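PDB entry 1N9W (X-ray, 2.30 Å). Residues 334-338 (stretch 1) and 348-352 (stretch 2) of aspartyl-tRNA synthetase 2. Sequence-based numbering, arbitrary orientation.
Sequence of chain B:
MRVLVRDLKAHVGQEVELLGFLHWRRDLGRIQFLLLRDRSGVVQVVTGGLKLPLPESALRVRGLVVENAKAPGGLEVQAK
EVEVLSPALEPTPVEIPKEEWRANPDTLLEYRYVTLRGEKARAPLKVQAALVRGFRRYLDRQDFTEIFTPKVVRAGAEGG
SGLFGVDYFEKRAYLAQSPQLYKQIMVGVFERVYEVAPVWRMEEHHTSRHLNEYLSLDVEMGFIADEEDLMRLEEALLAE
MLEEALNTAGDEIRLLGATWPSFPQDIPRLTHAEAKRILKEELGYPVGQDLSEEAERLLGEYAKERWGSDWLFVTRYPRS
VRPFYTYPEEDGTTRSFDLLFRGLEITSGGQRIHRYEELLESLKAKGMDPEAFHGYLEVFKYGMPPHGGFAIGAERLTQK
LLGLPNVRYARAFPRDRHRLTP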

ATOM      1  N   THR B 334      -5.107  15.647  27.885  1.00 67.26           N
ATOM      2  CA  THR B 334      -4.141  15.646  26.791  1.00 64.70           C
ATOM      3  C   THR B 334      -4.875  15.925  25.487  1.00 63.39           C
ATOM      4  O   THR B 334      -6.097  15.802  25.416  1.00 62.89           O
ATOM      5  N   ARG B 335      -4.126  16.307  24.457  1.00 62.07           N
ATOM      6  CA  ARG B 335      -4.712  16.590  23.153  1.00 61.24           C
ATOM      7  C   ARG B 335      -4.821  15.307  22.337  1.00 60.42           C
ATOM      8  O   ARG B 335      -4.391  15.246  21.185  1.00 60.94           O
ATOM      9  N   SER B 336      -5.399  14.283  22.955  1.00 59.18           N
ATOM     10  CA  SER B 336      -5.578  12.991  22.316  1.00 57.44           C
ATOM     11  C   SER B 336      -7.061  12.730  22.066  1.00 56.22           C
ATOM     12  O   SER B 336      -7.921  13.421  22.617  1.00 54.95           O
ATOM     13  N   PHE B 337      -7.350  11.734  21.231  1.00 53.56           N
ATOM     14  CA  PHE B 337      -8.725  11.372  20.904  1.00 51.15           C
ATOM     15  C   PHE B 337      -8.821   9.940  20.369  1.00 49.53           C
ATOM     16  O   PHE B 337      -7.851   9.392  19.849  1.00 48.32           O
ATOM     17  N   ASP B 338     -10.002   9.348  20.514  1.00 46.65           N
ATOM     18  CA  ASP B 338     -10.277   7.998  20.048  1.00 43.47           C
ATOM     19  C   ASP B 338     -11.555   8.067  19.250  1.00 42.78           C
ATOM     20  O   ASP B 338     -12.483   8.774  19.635  1.00 42.37           O
ATOM     21  N   SER B 348      -7.128   5.818  17.184  1.00 43.76           N
ATOM     22  CA  SER B 348      -6.525   6.323  18.401  1.00 44.59           C
ATOM     23  C   SER B 348      -5.337   7.194  18.029  1.00 45.00           C
ATOM     24  O   SER B 348      -4.399   6.731  17.379  1.00 45.80           O
ATOM     25  N   GLY B 349      -5.387   8.459  18.430  1.00 44.40           N
ATOM     26  CA  GLY B 349      -4.301   9.365  18.124  1.00 43.63           C
ATOM     27  C   GLY B 349      -4.410  10.693  18.838  1.00 44.31           C
ATOM     28  O   GLY B 349      -5.176  10.840  19.792  1.00 45.48           O
ATOM     29  N   GLY B 350      -3.634  11.666  18.377  1.00 43.35           N
ATOM     30  CA  GLY B 350      -3.656  12.985  18.980  1.00 41.02           C
ATOM     31  C   GLY B 350      -2.360  13.725  18.716  1.00 39.84           C
ATOM     32  O   GLY B 350      -1.451  13.195  18.075  1.00 38.24           O
ATOM     33  N   GLN B 351      -2.273  14.957  19.202  1.00 38.14           N
ATOM     34  CA  GLN B 351      -1.065  15.746  19.017  1.00 37.24           C
ATOM     35  C   GLN B 351       0.032  15.214  19.938  1.00 37.59           C
ATOM     36  O   GLN B 351      -0.258  14.770  21.048  1.00 37.31           O
ATOM     37  N   ARG B 352       1.278  15.236  19.468  1.00 37.16           N
ATOM     38  CA  ARG B 352       2.413  14.765  20.259  1.00 39.14           C
ATOM     39  C   ARG B 352       3.173  15.985  20.769  1.00 41.33           C
ATOM     40  O   ARG B 352       2.840  17.116  20.425  1.00 42.03           O
TER

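Side-chain packing between residues 334-338 and 348-352 of aspartyl-tRNA synthetase 2, two stretches that bury 352 Å² between them; their strands, 336-338 and the one around 348-351, run antiparallel (158° between their directions). In the backbone frame, Phe337 and Gly349 form the hydrogen-bonded pair, with Phe337 N to Gly349 O at 2.8 Å and Gly349 N to Phe337 O at 3.0 Å; Gln351 N adds a third bond to Arg335 O at 2.9 Å. This register sends Ser336 and Asp338 to one face of the sheet, shared with Ser348, and Phe337 to the other.

Two hydrogen bonds link side chains across the stretches, one near each end of the paired segment. Arg335, whose CA-to-CB bond points toward the second stretch, is extended (chi1 m, chi2 and chi3 t), and its NH1 donates to Gln351 OE1 at 2.8 Å with an angle of 162° at the hydrogen. The oxygen lies at the edge of the guanidinium, near its plane, where an N-H can point straight at it. Gln351 starts out sideways, but with chi1 and chi2 both t its amide end comes nearer and meets the arginine. At the other end, Ser348 (chi1 t) donates from OG to Asp338 OD1 at 2.9 Å; the pair is non-hydrogen-bonded in its backbone, CA to CA 4.4 Å, so the side chains supply the link. Asp338 has chi1 at -92°, between wells, and its carboxylate end bends nearer the neighbouring strand; OD1 is also hydrogen-bonded elsewhere in the structure.

The aromatic packing comes from Phe337 (chi1 p, chi2 78°), which turns its ring back over the glycine strand. Gly349 O lies over one face of the ring, and Gly350 CA approaches obliquely, 3.9 Å from Phe337 CE2. With no side chains on these two glycines, the ring rests against bare backbone.

Backbone packs closely where Ser336 and Gly350 bring their CA atoms to 3.9 Å, and Arg335 O lies 3.2 Å from Gly350 CA. A CB on Gly350 would fall 2.5 Å from both Ser336 CA and Arg335 O, a clash with each; its backbone angles (156/179) would also jam that CB against the preceding carbonyl oxygen, and by themselves call for glycine.

Within the first stretch, Ser336 (chi1 p) turns its hydroxyl back along its own stretch, donating from OG to Thr334 OG1 at 2.9 Å. Thr334 (chi1 p) and Arg352 make no contact across the interface; Arg352 points away at CB, and its NE and NH2 are hydrogen-bonded elsewhere in the structure.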

ATOM      1  CB  THR B 334      -3.427  14.282  26.661  1.00 64.26           C
ATOM      2  OG1 THR B 334      -4.398  13.231  26.669  1.00 62.55           O
ATOM      3  CG2 THR B 334      -2.452  14.077  27.802  1.00 65.04           C
ATOM      4  CB  ARG B 335      -3.859  17.608  22.402  1.00 61.88           C
ATOM      5  CG  ARG B 335      -3.837  18.972  23.046  1.00 62.68           C
ATOM      6  CD  ARG B 335      -3.021  19.939  22.218  1.00 63.65           C
ATOM      7  NE  ARG B 335      -3.030  21.278  22.793  1.00 64.34           N
ATOM      8  CZ  ARG B 335      -2.412  22.322  22.259  1.00 64.32           C
ATOM      9  NH1 ARG B 335      -1.731  22.184  21.129  1.00 64.30           N
ATOM     10  NH2 ARG B 335      -2.476  23.505  22.854  1.00 64.15           N
ATOM     11  CB  SER B 336      -5.003  11.887  23.206  1.00 58.14           C
ATOM     12  OG  SER B 336      -5.631  11.890  24.476  1.00 58.34           O
ATOM     13  CB  PHE B 337      -9.306  12.357  19.873  1.00 52.16           C
ATOM     14  CG  PHE B 337      -8.619  12.320  18.526  1.00 52.32           C
ATOM     15  CD1 PHE B 337      -8.894  11.305  17.612  1.00 52.13           C
ATOM     16  CD2 PHE B 337      -7.676  13.285  18.187  1.00 52.89           C
ATOM     17  CE1 PHE B 337      -8.240  11.251  16.379  1.00 51.92           C
ATOM     18  CE2 PHE B 337      -7.017  13.240  16.956  1.00 53.34           C
ATOM     19  CZ  PHE B 337      -7.299  12.219  16.055  1.00 52.69           C
ATOM     20  CB  ASP B 338     -10.474   7.051  21.230  1.00 43.26           C
ATOM     21  CG  ASP B 338      -9.196   6.382  21.659  1.00 43.74           C
ATOM     22  OD1 ASP B 338      -8.111   6.900  21.327  1.00 44.32           O
ATOM     23  OD2 ASP B 338      -9.273   5.331  22.337  1.00 45.09           O
ATOM     24  CB  SER B 348      -6.068   5.167  19.286  1.00 45.19           C
ATOM     25  OG  SER B 348      -5.574   5.660  20.516  1.00 47.35           O
ATOM     26  CB  GLN B 351      -1.355  17.218  19.311  1.00 37.35           C
ATOM     27  CG  GLN B 351      -0.116  18.085  19.397  1.00 37.73           C
ATOM     28  CD  GLN B 351      -0.415  19.553  19.168  1.00 37.38           C
ATOM     29  OE1 GLN B 351      -1.530  20.020  19.418  1.00 36.73           O
ATOM     30  NE2 GLN B 351       0.584  20.293  18.699  1.00 36.45           N
ATOM     31  CB  ARG B 352       3.393  13.930  19.416  1.00 38.21           C
ATOM     32  CG  ARG B 352       2.826  13.261  18.166  1.00 40.36           C
ATOM     33  CD  ARG B 352       1.892  12.121  18.500  1.00 40.04           C
ATOM     34  NE  ARG B 352       1.408  11.426  17.312  1.00 40.60           N
ATOM     35  CZ  ARG B 352       0.568  10.397  17.355  1.00 40.90           C
ATOM     36  NH1 ARG B 352       0.125   9.952  18.524  1.00 39.07           N
ATOM     37  NH2 ARG B 352       0.164   9.815  16.234  1.00 40.69           N
TER